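Local coordinates for hypothetical sugar ABC-transporter sugar binding protein (PDB 7BVT) that probably serves as the extracellular receptor of an ABC importer, binding the sugar cyclic alpha-maltosyl-1,6-maltose for uptake into the cell, at residues A[31-36]-A[71-76]; A[264-269]-A[356-361]; A[280-285]-A[362-367]. One frame throughout, in Å; residues are numbered along the deposited sequence.

Contact 1 (A[31-36]-A[71-76])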
loop_
_atom_site.group_PDB
_atom_site.type_symbol
_atom_site.label_atom_id
_atom_site.label_comp_id
_atom_site.label_asym_id
_atom_site.label_seq_id
_atom_site.Cartn_x
_atom_site.Cartn_y
_atom_site.Cartn_z
ATOM N N THR A 31 21.782 -12.861 7.507
ATOM C CA THR A 31 21.452 -11.534 8.035
ATOM C C THR A 31 20.172 -10.992 7.386
ATOM O O THR A 31 20.001 -11.160 6.176
ATOM C CB THR A 31 22.611 -10.584 7.861
ATOM O OG1 THR A 31 22.941 -10.476 6.480
ATOM C CG2 THR A 31 23.795 -11.056 8.697
ATOM N N VAL A 32 19.355 -10.334 8.180
ATOM C CA VAL A 32 18.086 -9.691 7.731
ATOM C C VAL A 32 18.136 -8.250 8.182
ATOM O O VAL A 32 18.309 -8.055 9.381
ATOM C CB VAL A 32 16.842 -10.373 8.298
ATOM C CG1 VAL A 32 15.597 -9.620 7.863
ATOM C CG2 VAL A 32 16.764 -11.818 7.887
ATOM N N TRP A 33 17.988 -7.317 7.273
ATOM C CA TRP A 33 17.769 -5.905 7.627
ATOM C C TRP A 33 16.314 -5.542 7.350
ATOM O O TRP A 33 15.795 -5.909 6.278
ATOM C CB TRP A 33 18.675 -4.977 6.873
ATOM C CG TRP A 33 20.146 -5.170 7.079
ATOM C CD1 TRP A 33 20.745 -5.956 7.997
ATOM C CD2 TRP A 33 21.193 -4.485 6.395
ATOM N NE1 TRP A 33 22.105 -5.829 7.901
ATOM C CE2 TRP A 33 22.411 -4.944 6.946
ATOM C CE3 TRP A 33 21.223 -3.539 5.381
ATOM C CZ2 TRP A 33 23.652 -4.528 6.464
ATOM C CZ3 TRP A 33 22.452 -3.082 4.948
ATOM C CH2 TRP A 33 23.635 -3.585 5.474
ATOM N N HIS A 34 15.695 -4.827 8.276
ATOM C CA HIS A 34 14.285 -4.414 8.157
ATOM C C HIS A 34 14.183 -3.046 8.809
ATOM O O HIS A 34 15.185 -2.667 9.432
ATOM C CB HIS A 34 13.359 -5.399 8.802
ATOM C CG HIS A 34 13.599 -5.453 10.264
ATOM N ND1 HIS A 34 12.970 -4.575 11.125
ATOM C CD2 HIS A 34 14.362 -6.298 11.001
ATOM C CE1 HIS A 34 13.325 -4.901 12.371
ATOM N NE2 HIS A 34 14.197 -5.932 12.339
ATOM N N TYR A 35 13.045 -2.391 8.688
ATOM C CA TYR A 35 12.866 -1.031 9.275
ATOM C C TYR A 35 11.768 -1.048 10.335
ATOM O O TYR A 35 11.358 0.048 10.756
ATOM C CB TYR A 35 12.671 0.055 8.198
ATOM C CG TYR A 35 11.555 -0.156 7.199
ATOM C CD1 TYR A 35 10.249 -0.352 7.597
ATOM C CD2 TYR A 35 11.805 -0.123 5.843
ATOM C CE1 TYR A 35 9.209 -0.548 6.684
ATOM C CE2 TYR A 35 10.779 -0.283 4.920
ATOM C CZ TYR A 35 9.485 -0.495 5.344
ATOM O OH TYR A 35 8.497 -0.636 4.395
ATOM N N TRP A 36 11.272 -2.200 10.750
ATOM C CA TRP A 36 10.185 -2.254 11.757
ATOM C C TRP A 36 10.679 -1.707 13.112
ATOM O O TRP A 36 11.838 -2.006 13.521
ATOM C CB TRP A 36 9.631 -3.668 11.902
ATOM C CG TRP A 36 8.869 -4.114 10.688
ATOM C CD1 TRP A 36 7.842 -3.477 10.051
ATOM C CD2 TRP A 36 9.028 -5.361 10.005
ATOM N NE1 TRP A 36 7.352 -4.242 9.033
ATOM C CE2 TRP A 36 8.072 -5.396 8.963
ATOM C CE3 TRP A 36 9.891 -6.445 10.161
ATOM C CZ2 TRP A 36 7.970 -6.474 8.086
ATOM C CZ3 TRP A 36 9.762 -7.521 9.314
ATOM C CH2 TRP A 36 8.838 -7.514 8.281
ATOM N N LEU A 71 17.807 2.758 2.070
ATOM C CA LEU A 71 18.345 2.673 0.706
ATOM C C LEU A 71 19.792 3.166 0.706
ATOM O O LEU A 71 20.632 2.584 0.008
ATOM C CB LEU A 71 17.493 3.479 -0.265
ATOM C CG LEU A 71 16.122 2.868 -0.482
ATOM C CD1 LEU A 71 15.321 3.697 -1.436
ATOM C CD2 LEU A 71 16.245 1.435 -0.995
ATOM N N THR A 72 20.055 4.249 1.415
ATOM C CA THR A 72 21.437 4.783 1.402
ATOM C C THR A 72 22.396 3.760 2.040
ATOM O O THR A 72 23.479 3.566 1.530
ATOM C CB THR A 72 21.507 6.169 2.051
ATOM O OG1 THR A 72 20.705 7.071 1.280
ATOM C CG2 THR A 72 22.929 6.680 2.075
ATOM N N LYS A 73 21.969 3.032 3.049
ATOM C CA LYS A 73 22.798 1.950 3.618
ATOM C C LYS A 73 23.028 0.846 2.571
ATOM O O LYS A 73 24.159 0.312 2.445
ATOM C CB LYS A 73 22.138 1.422 4.877
ATOM C CG LYS A 73 22.940 0.347 5.547
ATOM C CD LYS A 73 22.904 0.326 7.001
ATOM C CE LYS A 73 23.696 -0.875 7.466
ATOM N NZ LYS A 73 24.650 -0.518 8.528
ATOM N N LEU A 74 21.985 0.444 1.856
ATOM C CA LEU A 74 22.202 -0.597 0.827
ATOM C C LEU A 74 23.167 -0.138 -0.268
ATOM O O LEU A 74 23.997 -0.963 -0.675
ATOM C CB LEU A 74 20.855 -0.995 0.247
ATOM C CG LEU A 74 19.932 -1.741 1.188
ATOM C CD1 LEU A 74 18.600 -1.980 0.488
ATOM C CD2 LEU A 74 20.500 -3.043 1.639
ATOM N N ARG A 75 23.109 1.125 -0.740
ATOM C CA ARG A 75 24.026 1.609 -1.773
ATOM C C ARG A 75 25.470 1.531 -1.253
ATOM O O ARG A 75 26.343 1.119 -1.985
ATOM C CB ARG A 75 23.619 3.010 -2.224
ATOM C CG ARG A 75 22.284 3.059 -2.948
ATOM C CD ARG A 75 22.051 4.455 -3.516
ATOM N NE ARG A 75 20.625 4.702 -3.788
ATOM C CZ ARG A 75 19.791 5.395 -2.997
ATOM N NH1 ARG A 75 20.215 5.970 -1.879
ATOM N NH2 ARG A 75 18.526 5.542 -3.361
ATOM N N ALA A 76 25.707 1.976 -0.017
ATOM C CA ALA A 76 27.066 1.942 0.570
ATOM C C ALA A 76 27.541 0.478 0.700
ATOM O O ALA A 76 28.700 0.136 0.362
ATOM C CB ALA A 76 27.048 2.641 1.904
#

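Contact 2 (A[264-269]-A[356-361]). With GLC (alpha-D-glucopyranose), chain B; GLC (alpha-D-glucopyranose), chain C.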
loop_
_atom_site.group_PDB
_atom_site.type_symbol
_atom_site.label_atom_id
_atom_site.label_comp_id
_atom_site.label_asym_id
_atom_site.label_seq_id
_atom_site.Cartn_x
_atom_site.Cartn_y
_atom_site.Cartn_z
ATOM N N TRP A 264 -3.509 0.230 8.395
ATOM C CA TRP A 264 -2.748 0.406 9.659
ATOM C C TRP A 264 -3.507 1.325 10.620
ATOM O O TRP A 264 -3.274 1.199 11.831
ATOM C CB TRP A 264 -1.335 0.914 9.381
ATOM C CG TRP A 264 -1.291 2.227 8.677
ATOM C CD1 TRP A 264 -1.331 3.457 9.261
ATOM C CD2 TRP A 264 -1.207 2.469 7.265
ATOM N NE1 TRP A 264 -1.292 4.444 8.318
ATOM C CE2 TRP A 264 -1.218 3.872 7.080
ATOM C CE3 TRP A 264 -1.141 1.645 6.139
ATOM C CZ2 TRP A 264 -1.171 4.470 5.816
ATOM C CZ3 TRP A 264 -1.044 2.248 4.904
ATOM C CH2 TRP A 264 -1.038 3.623 4.743
ATOM N N MET A 265 -4.327 2.260 10.122
ATOM C CA MET A 265 -5.058 3.192 11.021
ATOM C C MET A 265 -6.073 2.438 11.862
ATOM O O MET A 265 -6.456 2.984 12.930
ATOM C CB MET A 265 -5.783 4.272 10.216
ATOM C CG MET A 265 -4.841 5.201 9.532
ATOM S SD MET A 265 -3.665 6.015 10.630
ATOM C CE MET A 265 -4.789 6.971 11.650
ATOM N N VAL A 266 -6.590 1.300 11.420
ATOM C CA VAL A 266 -7.604 0.553 12.229
ATOM C C VAL A 266 -6.927 0.191 13.542
ATOM O O VAL A 266 -7.572 0.320 14.608
ATOM C CB VAL A 266 -8.150 -0.676 11.508
ATOM C CG1 VAL A 266 -9.056 -1.507 12.435
ATOM C CG2 VAL A 266 -8.873 -0.276 10.242
ATOM N N GLY A 267 -5.684 -0.266 13.458
ATOM C CA GLY A 267 -4.913 -0.734 14.619
ATOM C C GLY A 267 -4.561 0.426 15.528
ATOM O O GLY A 267 -4.774 0.310 16.746
ATOM N N ILE A 268 -3.993 1.487 14.971
ATOM C CA ILE A 268 -3.615 2.712 15.721
ATOM C C ILE A 268 -4.844 3.243 16.466
ATOM O O ILE A 268 -4.750 3.455 17.687
ATOM C CB ILE A 268 -2.989 3.741 14.773
ATOM C CG1 ILE A 268 -1.667 3.216 14.213
ATOM C CG2 ILE A 268 -2.824 5.081 15.478
ATOM C CD1 ILE A 268 -1.265 3.858 12.936
ATOM N N TRP A 269 -5.993 3.340 15.810
ATOM C CA TRP A 269 -7.224 3.912 16.422
ATOM C C TRP A 269 -8.049 2.913 17.241
ATOM O O TRP A 269 -8.766 3.381 18.150
ATOM C CB TRP A 269 -8.078 4.551 15.335
ATOM C CG TRP A 269 -7.537 5.879 14.914
ATOM C CD1 TRP A 269 -6.400 6.497 15.333
ATOM C CD2 TRP A 269 -8.113 6.732 13.917
ATOM N NE1 TRP A 269 -6.238 7.693 14.689
ATOM C CE2 TRP A 269 -7.274 7.858 13.805
ATOM C CE3 TRP A 269 -9.261 6.636 13.135
ATOM C CZ2 TRP A 269 -7.553 8.902 12.938
ATOM C CZ3 TRP A 269 -9.535 7.668 12.264
ATOM C CH2 TRP A 269 -8.692 8.774 12.175
ATOM N N PRO A 356 -13.144 -5.987 14.079
ATOM C CA PRO A 356 -14.114 -6.151 12.996
ATOM C C PRO A 356 -13.998 -5.047 11.921
ATOM O O PRO A 356 -14.364 -5.312 10.776
ATOM C CB PRO A 356 -15.473 -6.092 13.713
ATOM C CG PRO A 356 -15.163 -5.440 15.001
ATOM C CD PRO A 356 -13.760 -5.845 15.398
ATOM N N ARG A 357 -13.519 -3.870 12.295
ATOM C CA ARG A 357 -13.395 -2.745 11.308
ATOM C C ARG A 357 -12.238 -3.040 10.331
ATOM O O ARG A 357 -12.125 -2.353 9.334
ATOM C CB ARG A 357 -13.286 -1.407 12.011
ATOM C CG ARG A 357 -14.641 -1.047 12.621
ATOM C CD ARG A 357 -14.544 0.152 13.496
ATOM N NE ARG A 357 -13.720 -0.090 14.669
ATOM C CZ ARG A 357 -13.627 0.760 15.678
ATOM N NH1 ARG A 357 -14.258 1.918 15.627
ATOM N NH2 ARG A 357 -12.884 0.479 16.733
ATOM N N LEU A 358 -11.422 -4.052 10.587
ATOM C CA LEU A 358 -10.390 -4.434 9.596
ATOM C C LEU A 358 -11.042 -5.244 8.471
ATOM O O LEU A 358 -10.435 -5.348 7.396
ATOM C CB LEU A 358 -9.283 -5.225 10.300
ATOM C CG LEU A 358 -7.966 -5.311 9.539
ATOM C CD1 LEU A 358 -7.250 -3.996 9.488
ATOM C CD2 LEU A 358 -7.063 -6.360 10.175
ATOM N N LEU A 359 -12.256 -5.770 8.632
ATOM C CA LEU A 359 -12.766 -6.762 7.670
ATOM C C LEU A 359 -12.837 -6.147 6.264
ATOM O O LEU A 359 -12.492 -6.787 5.281
ATOM C CB LEU A 359 -14.130 -7.339 8.100
ATOM C CG LEU A 359 -14.690 -8.403 7.168
ATOM C CD1 LEU A 359 -13.764 -9.599 7.091
ATOM C CD2 LEU A 359 -16.108 -8.871 7.566
ATOM N N PRO A 360 -13.319 -4.901 6.061
ATOM C CA PRO A 360 -13.416 -4.389 4.692
ATOM C C PRO A 360 -12.031 -4.381 4.033
ATOM O O PRO A 360 -11.951 -4.614 2.842
ATOM C CB PRO A 360 -13.928 -2.964 4.887
ATOM C CG PRO A 360 -14.782 -3.118 6.127
ATOM C CD PRO A 360 -13.918 -3.975 7.047
ATOM N N TYR A 361 -10.999 -4.081 4.801
ATOM C CA TYR A 361 -9.608 -4.022 4.270
ATOM C C TYR A 361 -9.170 -5.418 3.835
ATOM O O TYR A 361 -8.525 -5.611 2.789
ATOM C CB TYR A 361 -8.697 -3.429 5.327
ATOM C CG TYR A 361 -8.891 -1.961 5.592
ATOM C CD1 TYR A 361 -8.178 -1.015 4.881
ATOM C CD2 TYR A 361 -9.730 -1.517 6.608
ATOM C CE1 TYR A 361 -8.286 0.331 5.123
ATOM C CE2 TYR A 361 -9.843 -0.163 6.869
ATOM C CZ TYR A 361 -9.104 0.760 6.139
ATOM O OH TYR A 361 -9.193 2.095 6.356
HETATM C C1 GLC B . 3.130 4.336 8.352
HETATM C C2 GLC B . 2.553 2.950 8.019
HETATM C C3 GLC B . 3.015 2.502 6.634
HETATM C C4 GLC B . 2.750 3.564 5.577
HETATM C C5 GLC B . 3.381 4.885 6.000
HETATM C C6 GLC B . 3.122 6.021 5.060
HETATM O O1 GLC B . 4.560 4.383 8.610
HETATM O O2 GLC B . 2.795 1.893 9.012
HETATM O O3 GLC B . 2.351 1.303 6.301
HETATM O O4 GLC B . 3.285 3.224 4.254
HETATM O O5 GLC B . 2.828 5.242 7.284
HETATM O O6 GLC B . 3.541 7.314 5.626
HETATM C C1 GLC C . 2.184 2.998 3.352
HETATM C C2 GLC C . 2.510 1.853 2.444
HETATM C C3 GLC C . 3.494 2.284 1.385
HETATM C C4 GLC C . 2.913 3.512 0.666
HETATM C C5 GLC C . 2.708 4.639 1.670
HETATM C C6 GLC C . 2.093 5.871 0.984
HETATM O O2 GLC C . 2.906 0.760 3.253
HETATM O O3 GLC C . 3.741 1.181 0.497
HETATM O O4 GLC C . 3.789 4.000 -0.332
HETATM O O5 GLC C . 1.783 4.199 2.632
HETATM O O6 GLC C . 2.373 7.008 1.797
HETATM O O HOH W 1 -11.698 2.331 18.905
#

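Contact 3 (A[280-285]-A[362-367])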
loop_
_atom_site.group_PDB
_atom_site.type_symbol
_atom_site.label_atom_id
_atom_site.label_comp_id
_atom_site.label_asym_id
_atom_site.label_seq_id
_atom_site.Cartn_x
_atom_site.Cartn_y
_atom_site.Cartn_z
ATOM N N ALA A 280 -15.125 1.021 5.525
ATOM C CA ALA A 280 -15.813 0.364 4.416
ATOM C C ALA A 280 -14.882 0.217 3.228
ATOM O O ALA A 280 -13.817 0.883 3.216
ATOM C CB ALA A 280 -17.012 1.173 3.965
ATOM N N GLN A 281 -15.318 -0.627 2.317
ATOM C CA GLN A 281 -14.757 -0.681 0.956
ATOM C C GLN A 281 -14.685 0.751 0.412
ATOM O O GLN A 281 -15.615 1.559 0.647
ATOM C CB GLN A 281 -15.642 -1.602 0.111
ATOM C CG GLN A 281 -15.275 -1.638 -1.361
ATOM C CD GLN A 281 -16.140 -2.578 -2.150
ATOM O OE1 GLN A 281 -15.683 -3.639 -2.590
ATOM N NE2 GLN A 281 -17.411 -2.231 -2.286
ATOM N N VAL A 282 -13.652 1.077 -0.372
ATOM C CA VAL A 282 -13.572 2.427 -0.987
ATOM C C VAL A 282 -14.749 2.602 -1.931
ATOM O O VAL A 282 -14.963 1.754 -2.804
ATOM C CB VAL A 282 -12.267 2.685 -1.742
ATOM C CG1 VAL A 282 -12.277 4.137 -2.215
ATOM C CG2 VAL A 282 -11.073 2.468 -0.829
ATOM N N PRO A 283 -15.559 3.680 -1.782
ATOM C CA PRO A 283 -16.659 3.869 -2.738
ATOM C C PRO A 283 -16.156 3.903 -4.174
ATOM O O PRO A 283 -15.111 4.508 -4.436
ATOM C CB PRO A 283 -17.287 5.189 -2.358
ATOM C CG PRO A 283 -16.996 5.282 -0.861
ATOM C CD PRO A 283 -15.622 4.668 -0.703
ATOM N N TYR A 284 -16.912 3.292 -5.083
ATOM C CA TYR A 284 -16.517 3.174 -6.508
ATOM C C TYR A 284 -17.656 3.566 -7.426
ATOM O O TYR A 284 -18.819 3.615 -7.006
ATOM C CB TYR A 284 -15.980 1.787 -6.817
ATOM C CG TYR A 284 -16.946 0.630 -6.747
ATOM C CD1 TYR A 284 -17.233 -0.000 -5.545
ATOM C CD2 TYR A 284 -17.476 0.102 -7.902
ATOM C CE1 TYR A 284 -18.056 -1.125 -5.505
ATOM C CE2 TYR A 284 -18.321 -0.999 -7.877
ATOM C CZ TYR A 284 -18.595 -1.627 -6.676
ATOM O OH TYR A 284 -19.385 -2.754 -6.668
ATOM N N PRO A 285 -17.372 3.890 -8.696
ATOM C CA PRO A 285 -18.409 4.498 -9.515
ATOM C C PRO A 285 -19.379 3.405 -9.926
ATOM O O PRO A 285 -19.015 2.231 -10.047
ATOM C CB PRO A 285 -17.685 5.120 -10.717
ATOM C CG PRO A 285 -16.227 4.796 -10.574
ATOM C CD PRO A 285 -16.079 3.895 -9.363
ATOM N N VAL A 362 -9.540 -6.424 4.637
ATOM C CA VAL A 362 -9.189 -7.826 4.302
ATOM C C VAL A 362 -9.874 -8.209 2.997
ATOM O O VAL A 362 -9.234 -8.800 2.128
ATOM C CB VAL A 362 -9.543 -8.759 5.471
ATOM C CG1 VAL A 362 -9.315 -10.202 5.043
ATOM C CG2 VAL A 362 -8.762 -8.391 6.733
ATOM N N GLU A 363 -11.161 -7.889 2.867
ATOM C CA GLU A 363 -11.979 -8.292 1.706
ATOM C C GLU A 363 -11.435 -7.574 0.464
ATOM O O GLU A 363 -11.431 -8.166 -0.602
ATOM C CB GLU A 363 -13.444 -7.979 2.028
ATOM C CG GLU A 363 -13.976 -8.931 3.093
ATOM C CD GLU A 363 -15.455 -8.753 3.400
ATOM O OE1 GLU A 363 -16.078 -9.725 3.782
ATOM O OE2 GLU A 363 -15.950 -7.630 3.268
ATOM N N GLN A 364 -10.833 -6.400 0.643
ATOM C CA GLN A 364 -10.337 -5.631 -0.526
ATOM C C GLN A 364 -9.082 -6.293 -1.088
ATOM O O GLN A 364 -8.655 -5.861 -2.162
ATOM C CB GLN A 364 -9.975 -4.192 -0.159
ATOM C CG GLN A 364 -11.225 -3.329 0.005
ATOM C CD GLN A 364 -10.898 -1.855 0.153
ATOM O OE1 GLN A 364 -11.600 -1.013 -0.437
ATOM N NE2 GLN A 364 -9.856 -1.501 0.925
ATOM N N MET A 365 -8.433 -7.248 -0.381
ATOM C CA MET A 365 -7.173 -7.828 -0.919
ATOM C C MET A 365 -7.462 -8.437 -2.296
ATOM O O MET A 365 -6.600 -8.339 -3.148
ATOM C CB MET A 365 -6.576 -8.856 0.040
ATOM C CG MET A 365 -5.969 -8.216 1.271
ATOM S SD MET A 365 -4.591 -7.146 0.952
ATOM C CE MET A 365 -3.397 -8.331 0.316
ATOM N N ALA A 366 -8.682 -8.902 -2.547
ATOM C CA ALA A 366 -9.090 -9.518 -3.814
ATOM C C ALA A 366 -9.105 -8.504 -4.956
ATOM O O ALA A 366 -8.893 -8.918 -6.108
ATOM C CB ALA A 366 -10.460 -10.141 -3.614
ATOM N N ASP A 367 -9.353 -7.233 -4.668
ATOM C CA ASP A 367 -9.497 -6.182 -5.704
ATOM C C ASP A 367 -8.304 -5.218 -5.717
ATOM O O ASP A 367 -8.407 -4.180 -6.353
ATOM C CB ASP A 367 -10.813 -5.455 -5.464
ATOM C CG ASP A 367 -12.029 -6.374 -5.545
ATOM O OD1 ASP A 367 -12.111 -7.151 -6.518
ATOM O OD2 ASP A 367 -12.885 -6.269 -4.682
HETATM O O HOH W 2 -13.034 -4.509 -2.770
#

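Contact 1 (A[31-36]-A[71-76])
Trp33 carries the whole of its side of this contact, laying its indole against Lys73 and Leu74 of the helical segment 71-76. The interaction with Lys73 is of the CH-pi kind: CE of Lys73 lies 3.3 Å above the indole plane, displaced toward the rim, and comes within 3.4 Å of Trp33 CH2. Further back along the same chain, Lys73 CG reaches Trp33 CZ3 at 3.5 Å, so the lysine passes over the benzene part of the indole at roughly a right angle to the tryptophan side chain. With CG anti to the backbone N (chi1 -178°) and bends at chi2 and chi4, Lys73 keeps its methylenes on the ring. Its ammonium adds an off-centre cation-pi interaction, NZ of Lys73 standing 4.9 Å from the centroid of the six-membered ring of Trp33 and 28° off the ring normal.

The apolar component comes from Leu74, whose CD2 methyl meets Trp33 CZ3 at 3.8 Å and lies equally close to CE3, approaching obliquely. The two side chains run past one another in opposite directions.

Trp33 belongs to strand 28-34, which pairs in parallel with strands 58-64 and 86-90 and lies between them. Helix 70-80 connects those two strands as a beta-alpha-beta crossover, packing on Trp33 of the middle strand. Pro84 also touches Trp33 and Leu74, while Ile97 of helix 94-100 packs on Leu74.

Contact 2 (A[264-269]-A[356-361])
Val266 packs on Leu358 and Tyr361 of segment 356-361, but helix 264-271 first offers Trp264 to the bound sugar. The indole of Trp264 presents one face to the chain B glucose, whose C2 sits 3.8 Å above the ring plane toward its rim; the chain C glucose follows obliquely, its C1 3.6 Å from Trp264 CH2. A chi1 of 60°, placing CG between the backbone N and the carbonyl carbon, carries the ring to the sugar. Without the indole, as with an alanine here, both glucose units would probably lose this aromatic surface and a gap would open beside the glycan.

Two positions on, the methyls of the valine divide the work. CG2 of Val266 reaches CE2 of Tyr361 at 3.5 Å, an oblique approach to the ring, whereas CG1 of Val266 lies 3.9 Å from Leu358 N. Between these branches, CB of Val266 meets CD1 of Leu358 at 4.0 Å. Tyr361 turns its hydroxyl elsewhere, to the carbonyl oxygen of Glu261.

Trp269 contributes through its backbone: a water donates to its O (3.2 Å) and accepts from Arg357 NH2 (3.1 Å). Arg357 is further held by Phe277, through its carbonyl oxygen and a cation-pi interaction.

Aromatic platforms under pyranose rings are characteristic of sugar-binding sites, and in this solute-binding protein the buried Val266 cluster lies behind one such platform, on the helix that supplies Trp264.

Contact 3 (A[280-285]-A[362-367])
The carboxamide of Gln364 reaches across to the backbone of the loop 280-285 and accepts a hydrogen bond from Val282. The distance from Val282 N to Gln364 OE1 is 2.9 Å and the N-H...O angle is 166°, nearly straight at the donor, while the nitrogen is tilted 29° out of the carbonyl plane of the amide. Gln364 can span the interval because its CG is anti to the carbonyl carbon and the chain continues extended beyond it. Its side chain crosses that of Val282 at about a right angle, and CG2 of Val282 lies 3.5 Å from Gln364 OE1. The amide nitrogen is also engaged: NE2 donates to the carbonyl oxygen of Leu142, with a weak second bond to Asn141 OD1. Held at both polar atoms, the buried amide has its rotation fixed, and it ties the loop to strand 140-147.

This loop leaves strand 277-280 and leads toward strand 292-301, both of which pair with strand 140-147 in the mixed sheet of this bacterial solute-binding protein. Gln364 therefore links segment 362-367 both to this loop and, through Leu142, to the strand that the two flanking strands share.

The amide planes of Gln281 and Gln364 stand 38° apart. Gln281 meets its partner through aliphatic carbon, CG of Gln281 lying 3.8 Å from Gln364 OE1, while its own extended chain carries the carboxamide past toward Asp367. There a water donates to both residues, at 2.8 Å from Gln281 OE1 and 2.6 Å from Asp367 OD2, bridging two acceptors that do not bond directly. Pro290 touches both Gln281 and Asp367, and Val203 and Gln207 of helix 195-207 pack on Val282.

Contact 1 closes before the other two open, and its centre lies about 29 Å from that of contact 2 and about 33 Å from that of contact 3, on the opposite side of the chain's centre from the latter. Contacts 2 and 3 alternate along the sequence and are neighbours, with centres about 13 Å apart; Pro360 CB packs 3.7 Å from Gln281 N. The continuous run 356-367, which includes helix 359-363, thus packs first on helix 264-271 and then on the loop after strand 277-280. Contact 1 lies by the parallel strands 28-34, 58-64 and 86-90, the last ending at Asp90, and contact 2 holds Trp264, so two separate parts of the fold both supply residues to the glycan pocket.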